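Local coordinates for twitching motility protein PilT (Aquifex aeolicus, PDB 2EYU), which probably acts as the ATP-driven motor of type IV pilus retraction, here as the isolated C-terminal ATPase domain, powering twitching motility, at residues D15-L20 with G164-R169; G128-N133 with H140-I145; N188-N193 with Y204-S209. The protein carries 1 engineered substitution. All blocks are in the same frame, centred on the assembly; numbering follows the deposited sequence.

Interaction 1 (D15-L20 with G164-R169)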
loop_
_atom_site.group_PDB
_atom_site.type_symbol
_atom_site.label_atom_id
_atom_site.label_comp_id
_atom_site.label_asym_id
_atom_site.label_seq_id
_atom_site.Cartn_x
_atom_site.Cartn_y
_atom_site.Cartn_z
ATOM N N ASP A 15 2.643 -13.762 3.172
ATOM C CA ASP A 15 2.147 -13.733 4.523
ATOM C C ASP A 15 2.510 -12.468 5.285
ATOM O O ASP A 15 1.661 -11.914 5.992
ATOM C CB ASP A 15 2.688 -14.927 5.329
ATOM C CG ASP A 15 2.498 -16.280 4.682
ATOM O OD1 ASP A 15 3.221 -17.231 5.068
ATOM O OD2 ASP A 15 1.633 -16.419 3.791
ATOM N N LYS A 16 3.734 -11.969 5.207
ATOM C CA LYS A 16 4.057 -10.827 6.059
ATOM C C LYS A 16 3.205 -9.592 5.765
ATOM O O LYS A 16 3.138 -8.702 6.618
ATOM C CB LYS A 16 5.547 -10.466 5.934
ATOM C CG LYS A 16 5.774 -8.982 5.721
ATOM C CD LYS A 16 7.249 -8.623 5.897
ATOM C CE LYS A 16 7.492 -7.898 7.215
ATOM N NZ LYS A 16 6.959 -8.673 8.382
ATOM N N VAL A 17 2.570 -9.499 4.606
ATOM C CA VAL A 17 1.731 -8.335 4.298
ATOM C C VAL A 17 0.505 -8.321 5.196
ATOM O O VAL A 17 0.035 -7.295 5.692
ATOM C CB VAL A 17 1.301 -8.337 2.824
ATOM C CG1 VAL A 17 0.162 -7.358 2.601
ATOM C CG2 VAL A 17 2.471 -8.009 1.907
ATOM N N LEU A 18 -0.067 -9.502 5.403
ATOM C CA LEU A 18 -1.202 -9.653 6.316
ATOM C C LEU A 18 -0.822 -9.419 7.770
ATOM O O LEU A 18 -1.629 -9.084 8.649
ATOM C CB LEU A 18 -1.767 -11.067 6.124
ATOM C CG LEU A 18 -3.270 -11.299 6.232
ATOM C CD1 LEU A 18 -4.078 -10.299 5.424
ATOM C CD2 LEU A 18 -3.604 -12.725 5.795
ATOM N N GLU A 19 0.445 -9.572 8.149
ATOM C CA GLU A 19 0.792 -9.281 9.547
ATOM C C GLU A 19 0.605 -7.812 9.878
ATOM O O GLU A 19 0.454 -7.400 11.027
ATOM C CB GLU A 19 2.259 -9.626 9.764
ATOM C CG GLU A 19 2.582 -11.071 10.097
ATOM C CD GLU A 19 4.101 -11.226 10.068
ATOM O OE1 GLU A 19 4.765 -10.225 10.422
ATOM O OE2 GLU A 19 4.582 -12.310 9.690
ATOM N N LEU A 20 0.654 -7.021 8.802
ATOM C CA LEU A 20 0.478 -5.581 8.871
ATOM C C LEU A 20 -0.878 -5.261 9.474
ATOM O O LEU A 20 -1.096 -4.322 10.234
ATOM C CB LEU A 20 0.587 -4.929 7.490
ATOM C CG LEU A 20 1.986 -4.739 6.893
ATOM C CD1 LEU A 20 2.860 -5.958 7.080
ATOM C CD2 LEU A 20 1.867 -4.376 5.415
ATOM N N GLY A 164 3.842 -0.005 5.913
ATOM C CA GLY A 164 4.155 -0.905 4.775
ATOM C C GLY A 164 3.673 -0.233 3.502
ATOM O O GLY A 164 2.670 0.487 3.497
ATOM N N ILE A 165 4.353 -0.485 2.389
ATOM C CA ILE A 165 3.686 -0.030 1.159
ATOM C C ILE A 165 3.848 -1.156 0.125
ATOM O O ILE A 165 4.954 -1.667 0.019
ATOM C CB ILE A 165 4.162 1.311 0.598
ATOM C CG1 ILE A 165 4.882 1.168 -0.743
ATOM C CG2 ILE A 165 4.989 2.112 1.595
ATOM C CD1 ILE A 165 4.015 1.520 -1.925
ATOM N N ILE A 166 2.733 -1.481 -0.524
ATOM C CA ILE A 166 2.665 -2.490 -1.563
ATOM C C ILE A 166 2.414 -1.825 -2.916
ATOM O O ILE A 166 1.391 -1.137 -2.997
ATOM C CB ILE A 166 1.476 -3.445 -1.319
ATOM C CG1 ILE A 166 1.307 -3.908 0.132
ATOM C CG2 ILE A 166 1.557 -4.638 -2.267
ATOM C CD1 ILE A 166 0.334 -5.060 0.246
ATOM N N SER A 167 3.289 -2.028 -3.883
ATOM C CA SER A 167 3.126 -1.540 -5.249
ATOM C C SER A 167 2.664 -2.705 -6.122
ATOM O O SER A 167 3.412 -3.664 -6.244
ATOM C CB SER A 167 4.441 -0.990 -5.775
ATOM O OG SER A 167 4.469 0.420 -5.817
ATOM N N GLN A 168 1.477 -2.707 -6.727
ATOM C CA GLN A 168 1.022 -3.908 -7.425
ATOM C C GLN A 168 0.858 -3.695 -8.926
ATOM O O GLN A 168 0.561 -2.598 -9.361
ATOM C CB GLN A 168 -0.337 -4.388 -6.913
ATOM C CG GLN A 168 -0.366 -5.152 -5.598
ATOM C CD GLN A 168 -1.762 -5.068 -4.972
ATOM O OE1 GLN A 168 -2.729 -5.292 -5.706
ATOM N NE2 GLN A 168 -1.839 -4.702 -3.710
ATOM N N ARG A 169 1.019 -4.788 -9.660
ATOM C CA ARG A 169 0.617 -4.859 -11.055
ATOM C C ARG A 169 0.088 -6.273 -11.319
ATOM O O ARG A 169 0.598 -7.241 -10.749
ATOM C CB ARG A 169 1.758 -4.522 -12.000
ATOM C CG ARG A 169 1.296 -4.065 -13.378
ATOM C CD ARG A 169 2.488 -3.678 -14.242
ATOM N NE ARG A 169 2.794 -2.254 -14.113
ATOM C CZ ARG A 169 3.059 -1.446 -15.132
ATOM N NH1 ARG A 169 3.060 -1.910 -16.375
ATOM N NH2 ARG A 169 3.323 -0.168 -14.904
#
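Val-17 and Ile-166 meet tip to tip, methyl against methyl: Val-17 CG1 comes within 3.3 Å of Ile-166 CD1, tighter than the usual van der Waals spacing of two carbons. The other valine branch is a looser neighbour of the same methyl, with CG2 4.0 Å from Ile-166 CD1, which therefore faces both arms of the fork. Ile-166 gets there because its CG1 arm, folded back beside its own backbone N (chi1 -44°), then runs out nearly straight to CD1 (chi2 -167°). One turn along, Leu-20 makes the second touch, its CD2 lying 4.2 Å from Gly-164 CA, where the strand presents bare backbone.

Around these atoms the packing continues on several sides. Val-17 also leans on Met-45 of helix 38-52 and on Leu-184 of strand 179-185, and Leu-184 in turn touches Ile-166. The short helix is held mostly by weak backbone bonds; a firmer one, Leu-20 N to Val-17 O at 3.2 Å, ties together the two residues that face the strand. On a flank of the helix Lys-16 NZ forms a salt bridge with Glu-19 OE1 (3.4 Å). Strand 162-171 is fixed independently, between strands 26-31 and 179-185 of a RecA-like P-loop sheet, with Ile-166 bonded through its backbone to Leu-29 and Thr-31.

The contact thus lays the N-terminal helix over the same face of the sheet that receives helix 38-52, which follows the probable Walker A loop. All four touching residues are buried. Between these two segments the attraction is only close packing and exclusion of water; the other neighbours share in holding the helix, and the charged pair takes no part in the touch to the strand.

Interaction 2 (G128-N133 with H140-I145)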
loop_
_atom_site.group_PDB
_atom_site.type_symbol
_atom_site.label_atom_id
_atom_site.label_comp_id
_atom_site.label_asym_id
_atom_site.label_seq_id
_atom_site.Cartn_x
_atom_site.Cartn_y
_atom_site.Cartn_z
ATOM N N GLY A 128 -4.467 3.510 2.743
ATOM C CA GLY A 128 -4.768 4.425 1.665
ATOM C C GLY A 128 -4.291 3.864 0.342
ATOM O O GLY A 128 -3.543 2.891 0.283
ATOM N N THR A 129 -4.732 4.468 -0.763
ATOM C CA THR A 129 -4.226 4.068 -2.057
ATOM C C THR A 129 -3.716 5.303 -2.802
ATOM O O THR A 129 -4.230 6.411 -2.620
ATOM C CB THR A 129 -5.227 3.395 -3.024
ATOM O OG1 THR A 129 -6.323 4.299 -3.240
ATOM C CG2 THR A 129 -5.800 2.106 -2.474
ATOM N N LEU A 130 -2.713 5.047 -3.627
ATOM C CA LEU A 130 -2.211 6.040 -4.571
ATOM C C LEU A 130 -1.986 5.339 -5.918
ATOM O O LEU A 130 -1.916 4.100 -5.959
ATOM C CB LEU A 130 -0.904 6.657 -4.137
ATOM C CG LEU A 130 -0.623 7.137 -2.726
ATOM C CD1 LEU A 130 -0.090 6.020 -1.843
ATOM C CD2 LEU A 130 0.379 8.286 -2.766
ATOM N N HIS A 131 -1.850 6.125 -6.970
ATOM C CA HIS A 131 -1.585 5.592 -8.308
ATOM C C HIS A 131 -0.121 5.544 -8.688
ATOM O O HIS A 131 0.256 5.335 -9.856
ATOM C CB HIS A 131 -2.347 6.448 -9.338
ATOM C CG HIS A 131 -3.766 5.984 -9.501
ATOM N ND1 HIS A 131 -4.841 6.838 -9.380
ATOM C CD2 HIS A 131 -4.295 4.779 -9.800
ATOM C CE1 HIS A 131 -5.964 6.175 -9.581
ATOM N NE2 HIS A 131 -5.666 4.917 -9.837
ATOM N N THR A 132 0.767 5.717 -7.717
ATOM C CA THR A 132 2.207 5.613 -7.980
ATOM C C THR A 132 2.613 4.190 -8.281
ATOM O O THR A 132 1.953 3.230 -7.869
ATOM C CB THR A 132 3.008 6.119 -6.764
ATOM O OG1 THR A 132 2.511 5.435 -5.606
ATOM C CG2 THR A 132 2.783 7.602 -6.530
ATOM N N ASN A 133 3.719 4.031 -9.009
ATOM C CA ASN A 133 4.071 2.697 -9.491
ATOM C C ASN A 133 5.075 1.977 -8.611
ATOM O O ASN A 133 5.195 0.760 -8.753
ATOM C CB ASN A 133 4.615 2.805 -10.926
ATOM C CG ASN A 133 3.548 2.379 -11.924
ATOM O OD1 ASN A 133 3.842 1.917 -13.024
ATOM N ND2 ASN A 133 2.293 2.539 -11.511
ATOM N N HIS A 140 7.898 9.863 -2.503
ATOM C CA HIS A 140 8.051 11.190 -3.090
ATOM C C HIS A 140 6.735 11.895 -3.347
ATOM O O HIS A 140 6.581 13.115 -3.194
ATOM C CB HIS A 140 8.796 10.994 -4.416
ATOM C CG HIS A 140 10.265 10.763 -4.241
ATOM N ND1 HIS A 140 11.074 11.592 -3.494
ATOM C CD2 HIS A 140 11.075 9.805 -4.732
ATOM C CE1 HIS A 140 12.317 11.150 -3.527
ATOM N NE2 HIS A 140 12.340 10.055 -4.273
ATOM N N ARG A 141 5.712 11.152 -3.775
ATOM C CA ARG A 141 4.412 11.782 -3.977
ATOM C C ARG A 141 3.847 12.277 -2.658
ATOM O O ARG A 141 3.305 13.378 -2.533
ATOM C CB ARG A 141 3.429 10.800 -4.619
ATOM C CG ARG A 141 1.979 11.249 -4.583
ATOM C CD ARG A 141 1.476 11.783 -5.902
ATOM N NE ARG A 141 1.722 10.941 -7.052
ATOM C CZ ARG A 141 0.856 10.314 -7.834
ATOM N NH1 ARG A 141 -0.448 10.389 -7.628
ATOM N NH2 ARG A 141 1.298 9.582 -8.853
ATOM N N ILE A 142 3.979 11.429 -1.635
ATOM C CA ILE A 142 3.442 11.802 -0.330
ATOM C C ILE A 142 4.152 13.060 0.157
ATOM O O ILE A 142 3.499 14.026 0.535
ATOM C CB ILE A 142 3.566 10.683 0.709
ATOM C CG1 ILE A 142 2.579 9.531 0.491
ATOM C CG2 ILE A 142 3.410 11.260 2.115
ATOM C CD1 ILE A 142 1.159 10.061 0.348
ATOM N N VAL A 143 5.485 13.065 0.135
ATOM C CA VAL A 143 6.187 14.219 0.686
ATOM C C VAL A 143 6.057 15.469 -0.174
ATOM O O VAL A 143 5.812 16.568 0.330
ATOM C CB VAL A 143 7.685 13.873 0.846
ATOM C CG1 VAL A 143 8.481 15.138 1.147
ATOM C CG2 VAL A 143 7.835 12.815 1.922
ATOM N N ASP A 144 6.247 15.306 -1.478
ATOM C CA ASP A 144 6.372 16.400 -2.430
ATOM C C ASP A 144 5.087 17.185 -2.579
ATOM O O ASP A 144 4.983 18.314 -3.040
ATOM C CB ASP A 144 6.772 15.856 -3.813
ATOM C CG ASP A 144 8.266 15.908 -4.061
ATOM O OD1 ASP A 144 8.971 15.017 -3.542
ATOM O OD2 ASP A 144 8.707 16.829 -4.779
ATOM N N ILE A 145 3.980 16.544 -2.174
ATOM C CA ILE A 145 2.748 17.330 -2.356
ATOM C C ILE A 145 2.748 18.480 -1.362
ATOM O O ILE A 145 2.040 19.452 -1.583
ATOM C CB ILE A 145 1.529 16.422 -2.225
ATOM C CG1 ILE A 145 1.396 15.730 -0.872
ATOM C CG2 ILE A 145 1.545 15.394 -3.355
ATOM C CD1 ILE A 145 1.150 14.242 -0.972
#
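Leu-130 and Ile-142 cross at about a right angle inside a strand-loop-helix unit of the RecA-like ATPase fold, with strand 125-130 leading through a short loop into helix 135-144. Leu-130 CD2 is 3.7 Å from Ile-142 CD1, and the isoleucine reaches it with the end of its chain, since its backbone bond to CB does not aim at the strand. That same leucine methyl also lies 3.8 Å from Arg-141 CG. Here the relation is different: the leucine and the arginine slide past each other in opposite directions, so the methyl rubs against the aliphatic part of the arginine and not its charged end.

Arg-141 starts with CG anti to its backbone N (chi1 167°), and bends at the next two torsions bring its guanidinium back over Thr-132. These two chains again pass in opposite directions. Thr-132 contributes CG2, while its OG1 is turned elsewhere and hydrogen-bonded to Thr-138 OG1 in the helix. The loop is thereby tied to the first part of the helix by a polar bond and to the next turn by van der Waals contact of a methyl with the guanidinium.

Segment 128-133 probably forms part of the His box of secretion ATPases. Consistent with a place beside the nucleotide site, the side chain of His-131 touches Lys-38 of the probable Walker A loop. It leads away from the helix, and its ND1 is 5.9 Å from Arg-141 NH1, so the two groups do not meet. Leu-158 of helix 151-161 continues the apolar packing behind Ile-142.

At the more exposed end of the contact, Thr-132 CG2 sits over one face of the Arg-141 guanidinium, 3.4 Å from NH2 and 3.5 Å from NE.

Interaction 3 (N188-N193 with Y204-S209)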
loop_
_atom_site.group_PDB
_atom_site.type_symbol
_atom_site.label_atom_id
_atom_site.label_comp_id
_atom_site.label_asym_id
_atom_site.label_seq_id
_atom_site.Cartn_x
_atom_site.Cartn_y
_atom_site.Cartn_z
ATOM N N ASN A 188 12.083 -1.451 8.445
ATOM C CA ASN A 188 12.726 -2.048 9.608
ATOM C C ASN A 188 13.573 -0.918 10.189
ATOM O O ASN A 188 13.490 0.190 9.641
ATOM C CB ASN A 188 13.533 -3.284 9.253
ATOM C CG ASN A 188 14.654 -3.006 8.268
ATOM O OD1 ASN A 188 14.930 -1.856 7.927
ATOM N ND2 ASN A 188 15.319 -4.046 7.797
ATOM N N THR A 189 14.344 -1.130 11.239
ATOM C CA THR A 189 15.024 0.018 11.841
ATOM C C THR A 189 15.932 0.753 10.859
ATOM O O THR A 189 16.004 1.984 10.906
ATOM C CB THR A 189 15.853 -0.427 13.062
ATOM O OG1 THR A 189 15.035 -0.388 14.233
ATOM C CG2 THR A 189 17.009 0.542 13.268
ATOM N N ALA A 190 16.598 0.024 9.981
ATOM C CA ALA A 190 17.571 0.554 9.037
ATOM C C ALA A 190 16.953 1.451 7.974
ATOM O O ALA A 190 17.494 2.539 7.774
ATOM C CB ALA A 190 18.316 -0.583 8.355
ATOM N N ILE A 191 15.879 1.005 7.319
ATOM C CA ILE A 191 15.184 1.840 6.329
ATOM C C ILE A 191 14.447 2.976 7.026
ATOM O O ILE A 191 14.326 4.056 6.476
ATOM C CB ILE A 191 14.212 1.029 5.468
ATOM C CG1 ILE A 191 13.562 -0.156 6.180
ATOM C CG2 ILE A 191 14.873 0.486 4.199
ATOM C CD1 ILE A 191 13.711 -1.443 5.379
ATOM N N ARG A 192 13.951 2.800 8.249
ATOM C CA ARG A 192 13.368 3.939 8.973
ATOM C C ARG A 192 14.366 5.068 9.073
ATOM O O ARG A 192 14.111 6.201 8.715
ATOM C CB ARG A 192 12.932 3.477 10.354
ATOM C CG ARG A 192 11.844 2.421 10.254
ATOM C CD ARG A 192 10.931 2.485 11.478
ATOM N NE ARG A 192 9.645 3.025 11.106
ATOM C CZ ARG A 192 8.511 2.450 10.769
ATOM N NH1 ARG A 192 8.336 1.147 10.721
ATOM N NH2 ARG A 192 7.509 3.271 10.476
ATOM N N ASN A 193 15.558 4.719 9.553
ATOM C CA ASN A 193 16.658 5.675 9.605
ATOM C C ASN A 193 16.932 6.322 8.260
ATOM O O ASN A 193 16.983 7.546 8.092
ATOM C CB ASN A 193 17.896 4.898 10.090
ATOM C CG ASN A 193 19.166 5.643 9.716
ATOM O OD1 ASN A 193 19.610 6.503 10.474
ATOM N ND2 ASN A 193 19.742 5.332 8.557
ATOM N N TYR A 204 16.412 1.724 -1.522
ATOM C CA TYR A 204 16.160 0.799 -2.634
ATOM C C TYR A 204 17.168 -0.339 -2.635
ATOM O O TYR A 204 16.794 -1.507 -2.722
ATOM C CB TYR A 204 16.195 1.513 -3.988
ATOM C CG TYR A 204 15.852 0.587 -5.146
ATOM C CD1 TYR A 204 14.532 0.287 -5.438
ATOM C CD2 TYR A 204 16.839 0.017 -5.939
ATOM C CE1 TYR A 204 14.186 -0.554 -6.486
ATOM C CE2 TYR A 204 16.504 -0.827 -6.991
ATOM C CZ TYR A 204 15.184 -1.107 -7.260
ATOM O OH TYR A 204 14.847 -1.947 -8.305
ATOM N N SER A 205 18.449 0.008 -2.514
ATOM C CA SER A 205 19.490 -1.013 -2.431
ATOM C C SER A 205 19.158 -1.977 -1.303
ATOM O O SER A 205 19.346 -3.194 -1.377
ATOM C CB SER A 205 20.875 -0.416 -2.216
ATOM O OG SER A 205 21.123 0.743 -2.987
ATOM N N LEU A 206 18.628 -1.464 -0.187
ATOM C CA LEU A 206 18.259 -2.434 0.853
ATOM C C LEU A 206 17.042 -3.246 0.444
ATOM O O LEU A 206 16.728 -4.300 0.999
ATOM C CB LEU A 206 17.973 -1.690 2.160
ATOM C CG LEU A 206 18.893 -2.013 3.338
ATOM C CD1 LEU A 206 20.345 -1.906 2.916
ATOM C CD2 LEU A 206 18.608 -1.090 4.512
HETATM N N MSE A 207 16.248 -2.790 -0.543
HETATM C CA MSE A 207 15.101 -3.668 -0.841
HETATM C C MSE A 207 15.607 -4.847 -1.661
HETATM O O MSE A 207 15.021 -5.921 -1.603
HETATM C CB MSE A 207 14.012 -2.927 -1.594
HETATM C CG MSE A 207 12.978 -2.154 -0.785
HETATM SE SE MSE A 207 12.151 -0.739 -1.829
HETATM C CE MSE A 207 10.722 -1.935 -2.401
ATOM N N GLN A 208 16.679 -4.597 -2.414
ATOM C CA GLN A 208 17.249 -5.642 -3.266
ATOM C C GLN A 208 17.833 -6.802 -2.467
ATOM O O GLN A 208 18.027 -7.896 -3.016
ATOM C CB GLN A 208 18.314 -5.033 -4.184
ATOM C CG GLN A 208 17.766 -4.685 -5.558
ATOM C CD GLN A 208 18.354 -3.419 -6.139
ATOM O OE1 GLN A 208 18.193 -3.137 -7.327
ATOM N NE2 GLN A 208 19.034 -2.636 -5.311
ATOM N N SER A 209 18.101 -6.579 -1.184
ATOM C CA SER A 209 18.718 -7.567 -0.311
ATOM C C SER A 209 17.696 -8.528 0.285
ATOM O O SER A 209 17.960 -9.731 0.346
ATOM C CB SER A 209 19.486 -6.895 0.833
ATOM O OG SER A 209 19.134 -7.478 2.082
#
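Tyr-204 O, in the helical turn that carries Leu-206 toward Ala-190 and Ile-191, takes two backbone donors: Met-207 N at a short 2.6 Å and Gln-208 N at 3.1 Å. Sharing one carbonyl between the third and fourth residues ahead mixes 3-10 and alpha-helical bonding. Further on, the bond from Ser-209 N to Leu-206 O is weak.

Leu-206 bridges to the neighbouring helix with a single methyl. Its CD2 lies 3.9 Å from Ala-190 CB and 4.1 Å from Ile-191 CG2, so it rests against two consecutive residues of the first turn of helix 189-197. Toward Ile-191 the two chains cross obliquely, while toward alanine the methyl meets a single carbon. The first torsions of Leu-206 (-117°) and Ile-191 (32°) both fall away from staggered positions, which makes the exact placing of their branches less certain than the packing itself.

Asn-188 stands at the N-cap of helix 189-197, its OD1 accepting from Ile-191 N, although the position of that oxygen is less sure in the model. The sequence from Ala-190 onward is the AIRNLIRE motif known in PilT, and its first two residues are those touched here. Arg-192, on another side of the helix, bonds to the backbone oxygens of Ser-159 and Leu-162. Ile-191 and the selenomethionine Met-207 both reach Met-216 and Leu-185, so the helix pair is seated on the edge of the sheet, and Tyr-204 OH is tied to Glu-246.

Between the helices themselves the contact is small and wholly carbon. Its polar bonds shape each helix separately, and across it only apolar packing acts; the very short link between the helices and their shared seat on Met-216 and Leu-185 also help to fix the pair.

Overall arrangement
Interactions 1 and 2 belong to the ATPase core and reach the same sheet: interaction 1 through strand 162-171, interaction 2 through strand 125-130. Interaction 2 is nested within the chain loop that interaction 1 closes, and the two touch where Arg-169 NH2 bonds Asn-133 OD1. Interaction 3 comes later in the chain, about 15 Å from the first and 19 Å from the second between centres, and touches neither. Burial grades accordingly. Interaction 1 is fully buried and purely apolar; interaction 2 passes from a buried apolar pair to an exposed arginine; interaction 3, only partly buried, joins two helices at the edge of the sheet through one leucine methyl.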